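Long-range contacts in peptidoglycan recognition protein 3 (Branchiostoma belcheri tsingtauense, PDB 4Z8I), which is a zinc-dependent amidase that hydrolyses the link between N-acetylmuramoyl sugar and L-alanine in bacterial peptidoglycan, and carries a fused chitin-binding domain: residues Gly9-Asn14 and His32-Trp37; Gly165-Gln170 and Asn213-Asp218; Thr77-Phe82 and Trp144-Ala149; Gly73-Asn78 and Tyr116-Arg121. All coordinates share one frame; numbering follows the deposited sequence.

Interaction 1: residues Gly9-Asn14 and His32-Trp37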
loop_
_atom_site.group_PDB
_atom_site.type_symbol
_atom_site.label_atom_id
_atom_site.label_comp_id
_atom_site.label_asym_id
_atom_site.label_seq_id
_atom_site.Cartn_x
_atom_site.Cartn_y
_atom_site.Cartn_z
ATOM N N GLY A 9 -16.667 -17.571 -6.063
ATOM C CA GLY A 9 -17.372 -16.314 -5.890
ATOM C C GLY A 9 -18.510 -16.368 -4.888
ATOM O O GLY A 9 -19.281 -15.413 -4.760
ATOM N N ARG A 10 -18.620 -17.484 -4.175
ATOM C CA ARG A 10 -19.659 -17.635 -3.167
ATOM C C ARG A 10 -19.136 -17.271 -1.778
ATOM O O ARG A 10 -17.927 -17.166 -1.571
ATOM C CB ARG A 10 -20.226 -19.054 -3.195
ATOM C CG ARG A 10 -20.641 -19.499 -4.593
ATOM C CD ARG A 10 -22.001 -20.180 -4.606
ATOM N NE ARG A 10 -23.075 -19.269 -4.218
ATOM C CZ ARG A 10 -24.367 -19.583 -4.233
ATOM N NH1 ARG A 10 -24.757 -20.790 -4.624
ATOM N NH2 ARG A 10 -25.271 -18.689 -3.859
ATOM N N CYS A 11 -20.053 -17.068 -0.837
ATOM C CA CYS A 11 -19.693 -16.588 0.495
ATOM C C CYS A 11 -20.845 -16.806 1.469
ATOM O O CYS A 11 -21.901 -17.307 1.088
ATOM C CB CYS A 11 -19.346 -15.099 0.441
ATOM S SG CYS A 11 -20.734 -14.043 -0.065
ATOM N N GLY A 12 -20.641 -16.420 2.725
ATOM C CA GLY A 12 -21.668 -16.568 3.739
ATOM C C GLY A 12 -21.510 -17.822 4.577
ATOM O O GLY A 12 -20.515 -18.536 4.452
ATOM N N PRO A 13 -22.498 -18.097 5.440
ATOM C CA PRO A 13 -22.480 -19.232 6.369
ATOM C C PRO A 13 -22.767 -20.572 5.691
ATOM O O PRO A 13 -22.568 -21.617 6.309
ATOM C CB PRO A 13 -23.603 -18.887 7.350
ATOM C CG PRO A 13 -24.551 -18.075 6.550
ATOM C CD PRO A 13 -23.706 -17.269 5.607
ATOM N N ASN A 14 -23.227 -20.539 4.443
ATOM C CA ASN A 14 -23.515 -21.765 3.701
ATOM C C ASN A 14 -22.359 -22.192 2.796
ATOM O O ASN A 14 -22.254 -23.359 2.416
ATOM C CB ASN A 14 -24.795 -21.613 2.878
ATOM C CG ASN A 14 -26.034 -21.476 3.741
ATOM O OD1 ASN A 14 -26.050 -21.896 4.899
ATOM N ND2 ASN A 14 -27.084 -20.893 3.178
ATOM N N HIS A 32 -17.037 -6.945 -3.391
ATOM C CA HIS A 32 -16.555 -7.107 -2.018
ATOM C C HIS A 32 -17.666 -7.205 -0.974
ATOM O O HIS A 32 -17.401 -7.133 0.227
ATOM C CB HIS A 32 -15.611 -5.962 -1.653
ATOM C CG HIS A 32 -16.122 -4.613 -2.049
ATOM N ND1 HIS A 32 -17.369 -4.153 -1.681
ATOM C CD2 HIS A 32 -15.556 -3.621 -2.776
ATOM C CE1 HIS A 32 -17.550 -2.939 -2.170
ATOM N NE2 HIS A 32 -16.463 -2.592 -2.834
ATOM N N CYS A 33 -18.904 -7.370 -1.427
ATOM C CA CYS A 33 -20.029 -7.493 -0.510
ATOM C C CYS A 33 -20.655 -8.878 -0.575
ATOM O O CYS A 33 -20.999 -9.364 -1.652
ATOM C CB CYS A 33 -21.089 -6.439 -0.820
ATOM S SG CYS A 33 -20.549 -4.740 -0.562
ATOM N N CYS A 34 -20.804 -9.510 0.584
ATOM C CA CYS A 34 -21.463 -10.805 0.663
ATOM C C CYS A 34 -22.955 -10.595 0.888
ATOM O O CYS A 34 -23.363 -10.079 1.927
ATOM C CB CYS A 34 -20.869 -11.631 1.803
ATOM S SG CYS A 34 -21.305 -13.383 1.771
ATOM N N SER A 35 -23.765 -10.995 -0.087
ATOM C CA SER A 35 -25.205 -10.744 -0.053
ATOM C C SER A 35 -25.981 -11.798 0.738
ATOM O O SER A 35 -25.389 -12.693 1.343
ATOM C CB SER A 35 -25.759 -10.663 -1.477
ATOM O OG SER A 35 -25.687 -11.923 -2.122
ATOM N N GLU A 36 -27.309 -11.674 0.729
ATOM C CA GLU A 36 -28.201 -12.639 1.369
ATOM C C GLU A 36 -28.040 -14.020 0.756
ATOM O O GLU A 36 -28.103 -15.037 1.446
ATOM C CB GLU A 36 -29.662 -12.222 1.181
ATOM C CG GLU A 36 -30.147 -11.085 2.058
ATOM C CD GLU A 36 -31.540 -10.632 1.672
ATOM O OE1 GLU A 36 -32.097 -11.204 0.711
ATOM O OE2 GLU A 36 -32.075 -9.709 2.322
ATOM N N TRP A 37 -27.842 -14.041 -0.557
ATOM C CA TRP A 37 -27.888 -15.277 -1.322
ATOM C C TRP A 37 -26.526 -15.950 -1.414
ATOM O O TRP A 37 -26.354 -16.926 -2.143
ATOM C CB TRP A 37 -28.451 -14.988 -2.712
ATOM C CG TRP A 37 -29.651 -14.097 -2.652
ATOM C CD1 TRP A 37 -29.683 -12.744 -2.837
ATOM C CD2 TRP A 37 -30.994 -14.494 -2.360
ATOM N NE1 TRP A 37 -30.968 -12.277 -2.689
ATOM C CE2 TRP A 37 -31.792 -13.333 -2.398
ATOM C CE3 TRP A 37 -31.601 -15.720 -2.079
ATOM C CZ2 TRP A 37 -33.163 -13.366 -2.164
ATOM C CZ3 TRP A 37 -32.959 -15.749 -1.847
ATOM C CH2 TRP A 37 -33.727 -14.581 -1.890
HETATM O O HOH W 1 -27.024 -18.159 1.754
#
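Cys11 and Cys34 are joined directly, SG to SG at 2.0 Å, and this disulfide carries most of the contact between Gly9-Asn14 and His32-Trp37. The S-S torsion is positive, 111°, and the two half-cystines reach the bond differently. On Cys11 the sulphur sits between the backbone N and the carbonyl carbon, whereas on Cys34 it stands anti to the backbone N (chi1 -166°). Beside the bridge passes the backbone of Gly12, whose N lies 3.3 Å from Cys34 SG.

Covalent crosslinks of this kind take the place of a large hydrophobic core in a hevein-like chitin-binding domain, and the pairing of the eight cysteines here, first with fourth, second with fifth, third with sixth and seventh with eighth, follows that pattern. Neighbouring half-cystines on strand 33-34 serve different bridges: Cys34 points toward Gly9-Asn14, while Cys33 points away and is bonded to Cys47. Cys25 lies against both Cys11 and Cys34.

Farther out, the bent side chain of Arg10 brings NH2 to 2.7 Å from Trp37 O, which lies at the edge of the guanidinium, near its plane. The same group makes a cation-pi contact with Trp39, and its NE gives a weak hydrogen bond to Gly38 O. A water bridges Asn14 ND2 and Glu36 O through two weak bonds.

Interaction 2: residues Gly165-Gln170 and Asn213-Asp218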
loop_
_atom_site.group_PDB
_atom_site.type_symbol
_atom_site.label_atom_id
_atom_site.label_comp_id
_atom_site.label_asym_id
_atom_site.label_seq_id
_atom_site.Cartn_x
_atom_site.Cartn_y
_atom_site.Cartn_z
ATOM N N GLY A 165 13.560 -1.328 5.437
ATOM C CA GLY A 165 14.414 -2.475 5.682
ATOM C C GLY A 165 15.274 -2.771 4.468
ATOM O O GLY A 165 15.191 -2.072 3.454
ATOM N N ASP A 166 16.109 -3.799 4.573
ATOM C CA ASP A 166 16.917 -4.251 3.447
ATOM C C ASP A 166 16.416 -5.621 3.023
ATOM O O ASP A 166 16.470 -6.577 3.799
ATOM C CB ASP A 166 18.394 -4.330 3.835
ATOM C CG ASP A 166 19.310 -4.491 2.633
ATOM O OD1 ASP A 166 18.806 -4.745 1.518
ATOM O OD2 ASP A 166 20.540 -4.370 2.803
ATOM N N PHE A 167 15.930 -5.720 1.790
ATOM C CA PHE A 167 15.284 -6.947 1.345
ATOM C C PHE A 167 15.972 -7.572 0.140
ATOM O O PHE A 167 15.326 -8.002 -0.816
ATOM C CB PHE A 167 13.796 -6.692 1.103
ATOM C CG PHE A 167 13.100 -6.111 2.298
ATOM C CD1 PHE A 167 12.908 -6.876 3.439
ATOM C CD2 PHE A 167 12.673 -4.794 2.299
ATOM C CE1 PHE A 167 12.287 -6.345 4.547
ATOM C CE2 PHE A 167 12.052 -4.257 3.405
ATOM C CZ PHE A 167 11.858 -5.035 4.531
ATOM N N THR A 168 17.298 -7.623 0.213
ATOM C CA THR A 168 18.110 -8.285 -0.793
ATOM C C THR A 168 18.175 -9.777 -0.488
ATOM O O THR A 168 18.176 -10.608 -1.395
ATOM C CB THR A 168 19.534 -7.702 -0.830
ATOM O OG1 THR A 168 20.137 -7.831 0.462
ATOM C CG2 THR A 168 19.495 -6.231 -1.213
ATOM N N SER A 169 18.222 -10.107 0.801
ATOM C CA SER A 169 18.261 -11.499 1.241
ATOM C C SER A 169 17.115 -11.811 2.198
ATOM O O SER A 169 16.995 -12.931 2.691
ATOM C CB SER A 169 19.598 -11.813 1.912
ATOM O OG SER A 169 20.675 -11.582 1.023
ATOM N N GLN A 170 16.281 -10.808 2.460
ATOM C CA GLN A 170 15.098 -10.977 3.298
ATOM C C GLN A 170 13.847 -10.563 2.540
ATOM O O GLN A 170 13.928 -9.911 1.501
ATOM C CB GLN A 170 15.205 -10.124 4.565
ATOM C CG GLN A 170 15.960 -10.765 5.714
ATOM C CD GLN A 170 15.785 -10.001 7.015
ATOM O OE1 GLN A 170 15.260 -8.885 7.032
ATOM N NE2 GLN A 170 16.219 -10.604 8.117
ATOM N N ASN A 213 16.605 -7.812 -4.017
ATOM C CA ASN A 213 16.277 -9.011 -4.791
ATOM C C ASN A 213 14.976 -9.727 -4.415
ATOM O O ASN A 213 14.117 -9.934 -5.267
ATOM C CB ASN A 213 17.440 -10.011 -4.752
ATOM C CG ASN A 213 18.606 -9.592 -5.628
ATOM O OD1 ASN A 213 18.434 -8.883 -6.618
ATOM N ND2 ASN A 213 19.802 -10.041 -5.270
ATOM N N LEU A 214 14.839 -10.111 -3.149
ATOM C CA LEU A 214 13.696 -10.923 -2.719
ATOM C C LEU A 214 12.355 -10.185 -2.766
ATOM O O LEU A 214 11.340 -10.750 -3.186
ATOM C CB LEU A 214 13.939 -11.515 -1.327
ATOM C CG LEU A 214 15.074 -12.536 -1.210
ATOM C CD1 LEU A 214 14.894 -13.406 0.021
ATOM C CD2 LEU A 214 15.151 -13.395 -2.452
ATOM N N LEU A 215 12.350 -8.929 -2.334
ATOM C CA LEU A 215 11.151 -8.108 -2.427
ATOM C C LEU A 215 10.765 -7.894 -3.890
ATOM O O LEU A 215 9.584 -7.945 -4.248
ATOM C CB LEU A 215 11.364 -6.765 -1.728
ATOM C CG LEU A 215 10.192 -5.788 -1.811
ATOM C CD1 LEU A 215 8.922 -6.446 -1.305
ATOM C CD2 LEU A 215 10.488 -4.524 -1.025
ATOM N N TYR A 216 11.771 -7.665 -4.731
ATOM C CA TYR A 216 11.552 -7.501 -6.164
ATOM C C TYR A 216 10.978 -8.776 -6.769
ATOM O O TYR A 216 10.171 -8.718 -7.694
ATOM C CB TYR A 216 12.854 -7.121 -6.873
ATOM C CG TYR A 216 12.711 -6.909 -8.362
ATOM C CD1 TYR A 216 12.114 -5.760 -8.864
ATOM C CD2 TYR A 216 13.183 -7.851 -9.264
ATOM C CE1 TYR A 216 11.984 -5.561 -10.222
ATOM C CE2 TYR A 216 13.058 -7.659 -10.625
ATOM C CZ TYR A 216 12.460 -6.512 -11.097
ATOM O OH TYR A 216 12.335 -6.320 -12.452
ATOM N N ASP A 217 11.400 -9.924 -6.245
ATOM C CA ASP A 217 10.846 -11.200 -6.678
ATOM C C ASP A 217 9.385 -11.307 -6.258
ATOM O O ASP A 217 8.545 -11.776 -7.025
ATOM C CB ASP A 217 11.644 -12.376 -6.105
ATOM C CG ASP A 217 12.943 -12.626 -6.851
ATOM O OD1 ASP A 217 13.080 -12.150 -7.998
ATOM O OD2 ASP A 217 13.825 -13.313 -6.291
ATOM N N ASP A 218 9.082 -10.865 -5.039
ATOM C CA ASP A 218 7.716 -10.953 -4.530
ATOM C C ASP A 218 6.748 -10.067 -5.317
ATOM O O ASP A 218 5.633 -10.488 -5.625
ATOM C CB ASP A 218 7.662 -10.619 -3.036
ATOM C CG ASP A 218 6.289 -10.862 -2.428
ATOM O OD1 ASP A 218 5.982 -12.025 -2.085
ATOM O OD2 ASP A 218 5.518 -9.892 -2.282
#
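Phe167 and Leu215 pack against each other where the loop Gly165-Gln170 meets the start of helix 213-218. This apolar part runs CB to CB at 3.7 Å; Leu215 CG stands anti to its backbone N (chi1 177°), and from there Leu215 CD2 meets the ring obliquely, 4.0 Å from Phe167 CD2. Pro172 touches both residues.

The polar part is made by one backbone acceptor. Phe167 O receives two weak hydrogen bonds, from Leu214 N at 3.2 Å and from Leu215 N at 3.5 Å, of which the second is the straighter. Amide groups in the first turn of a helix have no carbonyl partner within that helix, and here a loop carbonyl offers itself; its negative end would also suit the positive end of the helix dipole. In this amidase fold the loop follows strand 158-163 of the mixed sheet, while the helix follows the zinc ligand Cys210, and the Leu215 side chain is about 9 Å from the zinc ion.

The third group is aliphatic carbon against carbonyl oxygen. Leu214 lays CB 3.3 Å from Gln170 O, CG 3.7 Å from Thr168 O and CD1 3.4 Å from Ser169 O. An alanine here would probably open a gap beside the Thr168 and Ser169 carbonyls, with only CB left against Gln170. Beyond the segments, Asn213 OD1 accepts from Arg203 and Asp218 forms a salt bridge with Lys171.

Interaction 3: residues Thr77-Phe82 and Trp144-Ala149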
loop_
_atom_site.group_PDB
_atom_site.type_symbol
_atom_site.label_atom_id
_atom_site.label_comp_id
_atom_site.label_asym_id
_atom_site.label_seq_id
_atom_site.Cartn_x
_atom_site.Cartn_y
_atom_site.Cartn_z
ATOM N N THR A 77 7.189 20.914 7.301
ATOM C CA THR A 77 7.532 21.022 5.885
ATOM C C THR A 77 6.579 21.989 5.190
ATOM O O THR A 77 5.581 22.415 5.772
ATOM C CB THR A 77 7.489 19.657 5.170
ATOM O OG1 THR A 77 6.176 19.093 5.279
ATOM C CG2 THR A 77 8.504 18.700 5.777
ATOM N N ASN A 78 6.891 22.333 3.946
ATOM C CA ASN A 78 6.068 23.256 3.176
ATOM C C ASN A 78 6.265 23.010 1.687
ATOM O O ASN A 78 6.531 23.934 0.917
ATOM C CB ASN A 78 6.419 24.701 3.536
ATOM C CG ASN A 78 5.381 25.697 3.056
ATOM O OD1 ASN A 78 4.218 25.350 2.842
ATOM N ND2 ASN A 78 5.798 26.946 2.889
ATOM N N TYR A 79 6.143 21.747 1.292
ATOM C CA TYR A 79 6.367 21.340 -0.092
ATOM C C TYR A 79 5.037 21.135 -0.800
ATOM O O TYR A 79 4.245 20.273 -0.418
ATOM C CB TYR A 79 7.195 20.055 -0.131
ATOM C CG TYR A 79 7.397 19.483 -1.510
ATOM C CD1 TYR A 79 8.381 19.980 -2.352
ATOM C CD2 TYR A 79 6.614 18.431 -1.966
ATOM C CE1 TYR A 79 8.573 19.454 -3.612
ATOM C CE2 TYR A 79 6.797 17.901 -3.224
ATOM C CZ TYR A 79 7.780 18.414 -4.041
ATOM O OH TYR A 79 7.966 17.888 -5.295
ATOM N N ASN A 80 4.793 21.930 -1.832
ATOM C CA ASN A 80 3.495 21.911 -2.488
ATOM C C ASN A 80 3.566 21.772 -4.009
ATOM O O ASN A 80 2.847 22.460 -4.736
ATOM C CB ASN A 80 2.689 23.151 -2.091
ATOM C CG ASN A 80 2.579 23.316 -0.584
ATOM O OD1 ASN A 80 1.782 22.640 0.072
ATOM N ND2 ASN A 80 3.381 24.217 -0.029
ATOM N N VAL A 81 4.430 20.879 -4.484
ATOM C CA VAL A 81 4.490 20.550 -5.905
ATOM C C VAL A 81 3.592 19.349 -6.182
ATOM O O VAL A 81 3.929 18.212 -5.843
ATOM C CB VAL A 81 5.929 20.266 -6.359
ATOM C CG1 VAL A 81 5.955 19.839 -7.816
ATOM C CG2 VAL A 81 6.785 21.500 -6.157
ATOM N N PHE A 82 2.445 19.608 -6.801
ATOM C CA PHE A 82 1.389 18.604 -6.891
ATOM C C PHE A 82 1.479 17.669 -8.097
ATOM O O PHE A 82 1.841 18.082 -9.200
ATOM C CB PHE A 82 0.013 19.271 -6.826
ATOM C CG PHE A 82 -0.203 20.077 -5.580
ATOM C CD1 PHE A 82 -0.483 19.452 -4.376
ATOM C CD2 PHE A 82 -0.115 21.457 -5.608
ATOM C CE1 PHE A 82 -0.672 20.190 -3.226
ATOM C CE2 PHE A 82 -0.304 22.200 -4.462
ATOM C CZ PHE A 82 -0.581 21.566 -3.269
ATOM N N TRP A 144 -0.628 11.433 -1.377
ATOM C CA TRP A 144 -1.213 11.142 -2.679
ATOM C C TRP A 144 -0.967 12.259 -3.676
ATOM O O TRP A 144 -0.752 12.012 -4.864
ATOM C CB TRP A 144 -2.729 10.962 -2.548
ATOM C CG TRP A 144 -3.153 9.889 -1.605
ATOM C CD1 TRP A 144 -3.760 10.052 -0.392
ATOM C CD2 TRP A 144 -3.015 8.479 -1.799
ATOM N NE1 TRP A 144 -4.003 8.827 0.183
ATOM C CE2 TRP A 144 -3.554 7.845 -0.663
ATOM C CE3 TRP A 144 -2.482 7.691 -2.823
ATOM C CZ2 TRP A 144 -3.577 6.458 -0.523
ATOM C CZ3 TRP A 144 -2.503 6.316 -2.682
ATOM C CH2 TRP A 144 -3.045 5.714 -1.542
ATOM N N ASP A 145 -1.006 13.492 -3.182
ATOM C CA ASP A 145 -1.179 14.654 -4.045
ATOM C C ASP A 145 0.106 15.391 -4.410
ATOM O O ASP A 145 0.094 16.252 -5.288
ATOM C CB ASP A 145 -2.179 15.620 -3.400
ATOM C CG ASP A 145 -3.504 14.955 -3.082
ATOM O OD1 ASP A 145 -3.851 13.967 -3.761
ATOM O OD2 ASP A 145 -4.199 15.416 -2.150
ATOM N N ARG A 146 1.208 15.056 -3.748
ATOM C CA ARG A 146 2.461 15.777 -3.965
ATOM C C ARG A 146 3.502 14.952 -4.716
ATOM O O ARG A 146 3.634 13.747 -4.494
ATOM C CB ARG A 146 3.020 16.288 -2.632
ATOM C CG ARG A 146 2.335 17.557 -2.145
ATOM C CD ARG A 146 2.442 17.756 -0.636
ATOM N NE ARG A 146 1.776 18.991 -0.220
ATOM C CZ ARG A 146 0.474 19.089 0.041
ATOM N NH1 ARG A 146 -0.310 18.024 -0.063
ATOM N NH2 ARG A 146 -0.049 20.253 0.405
ATOM N N ARG A 147 4.232 15.609 -5.614
ATOM C CA ARG A 147 5.292 14.948 -6.369
ATOM C C ARG A 147 6.401 14.466 -5.445
ATOM O O ARG A 147 6.902 15.223 -4.617
ATOM C CB ARG A 147 5.882 15.890 -7.416
ATOM C CG ARG A 147 7.058 15.285 -8.172
ATOM C CD ARG A 147 7.861 16.346 -8.895
ATOM N NE ARG A 147 7.063 17.047 -9.894
ATOM C CZ ARG A 147 7.497 18.088 -10.596
ATOM N NH1 ARG A 147 8.725 18.549 -10.404
ATOM N NH2 ARG A 147 6.704 18.671 -11.484
ATOM N N GLY A 148 6.791 13.205 -5.593
ATOM C CA GLY A 148 7.840 12.647 -4.761
ATOM C C GLY A 148 9.225 12.852 -5.339
ATOM O O GLY A 148 9.384 13.392 -6.434
ATOM N N ALA A 149 10.230 12.421 -4.585
ATOM C CA ALA A 149 11.609 12.436 -5.050
ATOM C C ALA A 149 12.243 11.081 -4.762
ATOM O O ALA A 149 13.122 10.962 -3.908
ATOM C CB ALA A 149 12.385 13.547 -4.370
#
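Arg146 meets Tyr79, Asn80 and Phe82 at once, and its guanidinium is the closely fitted part of this contact. NE donates to Tyr79 O at 2.8 Å and NH2 to Asn80 OD1 at 3.0 Å, both acceptors lying near the guanidinium plane, while Phe82 CE1 stands 3.6 Å above the centre of one face. The ring is steeply inclined, its plane 68° from that of the guanidinium. Edge bonds and a covered face would restrict rotation of the group. A leucine in its place has no N-H to offer, and would probably leave Tyr79 O and Asn80 OD1 without these mates and the Phe82 ring without the flat group it leans on.

Arg147 N bonds to Val81 O, next to the single beta bridge of Phe82 with Arg146. Tyr79 OH donates to Arg147 O at 2.9 Å from above the carbonyl plane.

The Arg147 guanidinium is the looser side, with Val81 CG1 over one face, 3.6 Å from CZ, a van der Waals contact.

Both segments are loops between elements of the amidase fold: Thr77-Phe82 links helix 69-72 to strand 87-94, and Trp144-Ala149 lies between strands 138-140 and 158-163, with Thr77 touching helix 103-120.

Interaction 4: residues Gly73-Asn78 and Tyr116-Arg121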
loop_
_atom_site.group_PDB
_atom_site.type_symbol
_atom_site.label_atom_id
_atom_site.label_comp_id
_atom_site.label_asym_id
_atom_site.label_seq_id
_atom_site.Cartn_x
_atom_site.Cartn_y
_atom_site.Cartn_z
ATOM N N GLY A 73 5.540 11.994 13.982
ATOM C CA GLY A 73 6.421 13.039 14.467
ATOM C C GLY A 73 7.205 13.762 13.395
ATOM O O GLY A 73 8.370 14.107 13.596
ATOM N N SER A 74 6.565 14.000 12.256
ATOM C CA SER A 74 7.202 14.715 11.159
ATOM C C SER A 74 7.616 16.110 11.585
ATOM O O SER A 74 6.987 16.716 12.454
ATOM C CB SER A 74 6.252 14.809 9.968
ATOM O OG SER A 74 6.805 15.594 8.928
ATOM N N ARG A 75 8.685 16.612 10.978
ATOM C CA ARG A 75 9.104 17.982 11.208
ATOM C C ARG A 75 8.284 18.867 10.285
ATOM O O ARG A 75 7.630 18.374 9.368
ATOM C CB ARG A 75 10.599 18.152 10.926
ATOM C CG ARG A 75 10.963 18.155 9.454
ATOM C CD ARG A 75 12.311 18.823 9.222
ATOM N NE ARG A 75 13.424 17.887 9.342
ATOM C CZ ARG A 75 14.700 18.223 9.181
ATOM N NH1 ARG A 75 15.648 17.306 9.306
ATOM N NH2 ARG A 75 15.029 19.477 8.903
ATOM N N ALA A 76 8.306 20.169 10.532
ATOM C CA ALA A 76 7.558 21.094 9.694
ATOM C C ALA A 76 8.091 21.086 8.262
ATOM O O ALA A 76 9.295 21.218 8.039
ATOM C CB ALA A 76 7.609 22.494 10.277
ATOM N N THR A 77 7.189 20.914 7.301
ATOM C CA THR A 77 7.532 21.022 5.885
ATOM C C THR A 77 6.579 21.989 5.190
ATOM O O THR A 77 5.581 22.415 5.772
ATOM C CB THR A 77 7.489 19.657 5.170
ATOM O OG1 THR A 77 6.176 19.093 5.279
ATOM C CG2 THR A 77 8.504 18.700 5.777
ATOM N N ASN A 78 6.891 22.333 3.946
ATOM C CA ASN A 78 6.068 23.256 3.176
ATOM C C ASN A 78 6.265 23.010 1.687
ATOM O O ASN A 78 6.531 23.934 0.917
ATOM C CB ASN A 78 6.419 24.701 3.536
ATOM C CG ASN A 78 5.381 25.697 3.056
ATOM O OD1 ASN A 78 4.218 25.350 2.842
ATOM N ND2 ASN A 78 5.798 26.946 2.889
ATOM N N TYR A 116 17.473 12.495 7.074
ATOM C CA TYR A 116 18.515 12.205 6.098
ATOM C C TYR A 116 18.220 12.865 4.756
ATOM O O TYR A 116 19.117 13.420 4.122
ATOM C CB TYR A 116 18.691 10.692 5.926
ATOM C CG TYR A 116 19.577 10.297 4.765
ATOM C CD1 TYR A 116 20.871 10.784 4.651
ATOM C CD2 TYR A 116 19.120 9.418 3.791
ATOM C CE1 TYR A 116 21.680 10.417 3.596
ATOM C CE2 TYR A 116 19.922 9.045 2.736
ATOM C CZ TYR A 116 21.200 9.547 2.643
ATOM O OH TYR A 116 22.003 9.179 1.588
ATOM N N HIS A 117 16.966 12.811 4.322
ATOM C CA HIS A 117 16.588 13.404 3.042
ATOM C C HIS A 117 16.639 14.931 3.052
ATOM O O HIS A 117 17.061 15.552 2.078
ATOM C CB HIS A 117 15.200 12.928 2.613
ATOM C CG HIS A 117 15.177 11.524 2.100
ATOM N ND1 HIS A 117 14.015 10.893 1.715
ATOM C CD2 HIS A 117 16.174 10.630 1.903
ATOM C CE1 HIS A 117 14.295 9.670 1.304
ATOM N NE2 HIS A 117 15.600 9.485 1.408
ATOM N N MET A 118 16.210 15.532 4.157
ATOM C CA MET A 118 16.141 16.984 4.260
ATOM C C MET A 118 17.476 17.632 4.648
ATOM O O MET A 118 17.864 18.650 4.072
ATOM C CB MET A 118 15.039 17.394 5.240
ATOM C CG MET A 118 13.669 16.850 4.877
ATOM S SD MET A 118 12.366 17.486 5.940
ATOM C CE MET A 118 12.517 19.241 5.603
ATOM N N ASP A 119 18.176 17.050 5.617
ATOM C CA ASP A 119 19.432 17.627 6.099
ATOM C C ASP A 119 20.665 17.090 5.370
ATOM O O ASP A 119 21.627 17.825 5.136
ATOM C CB ASP A 119 19.583 17.416 7.610
ATOM C CG ASP A 119 18.496 18.108 8.411
ATOM O OD1 ASP A 119 18.090 19.224 8.028
ATOM O OD2 ASP A 119 18.043 17.532 9.422
ATOM N N GLY A 120 20.636 15.809 5.014
ATOM C CA GLY A 120 21.760 15.190 4.336
ATOM C C GLY A 120 21.748 15.404 2.833
ATOM O O GLY A 120 22.793 15.633 2.225
ATOM N N ARG A 121 20.565 15.336 2.232
ATOM C CA ARG A 121 20.452 15.447 0.782
ATOM C C ARG A 121 19.789 16.747 0.322
ATOM O O ARG A 121 19.852 17.097 -0.855
ATOM C CB ARG A 121 19.720 14.232 0.207
ATOM C CG ARG A 121 20.388 12.910 0.554
ATOM C CD ARG A 121 20.351 11.929 -0.607
ATOM N NE ARG A 121 19.365 10.870 -0.415
ATOM C CZ ARG A 121 19.170 9.870 -1.269
ATOM N NH1 ARG A 121 19.896 9.791 -2.377
ATOM N NH2 ARG A 121 18.252 8.946 -1.016
#
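Arg75 meets Met118 and Asp119 through its first torsion and one bend in its side chain. Its CG is held between the backbone N and the carbonyl carbon (chi1 74°), and a turn at chi3, 88°, swings NE out of the line of the preceding carbons. Met118 bends at its own chi3, which places CE, and the two chains slide past each other in opposite directions.

Along this overlap Met118 SD lies 3.5 Å from Arg75 CD and 3.6 Å from Arg75 NE. Thioether and aliphatic carbon lie over one face of the guanidinium, Met118 CB 4.0 Å above its centre and SD near NE. Thr77 adds its methyl, CG2 4.1 Å from Met118 SD, with the two side chains crossing at about a right angle.

Asp119 takes the edge of the same guanidinium. Arg75 and Asp119 reach tip to tip in a two-pronged salt bridge: NH2 bonds to OD1 at 3.2 Å, on the syn side of the carboxylate, and NH1 pairs with OD2 at a modelled length too short to trust in detail. The planes are 47° apart, a twisted pairing. Asn115 OD1 accepts a further bond from Arg75 NH1, and Gln114 bonds to both Ser74 OG and Arg75 N, tying the loop after helix 69-72 to helix 103-120.

The contact thus joins a surface loop to the C-terminal part of a helix by charge at the guanidinium edge and by dispersion at its face. The cation and the carboxylate would probably offset each other's charge, with Asn115 OD1 as a second, neutral partner of NH1.

In the fold
Interaction 1 belongs to the chitin-binding region, and its nearest atoms stay about 16 Å or more from the other three; it is the buried contact, and covalent, as suits a small domain with little hydrophobic interior. The others lie in the amidase fold. Interaction 2 is intermediate, partly buried, and joins backbone carbonyls and aliphatic groups close to the zinc site. Interactions 3 and 4 are surface contacts whose centres are 13 Å apart and which share Thr77 and Asn78: one loop turns to a second loop in the former and to helix 103-120 in the latter. Both rely on arginines, facing neutral oxygens in interaction 3 and a carboxylate in interaction 4.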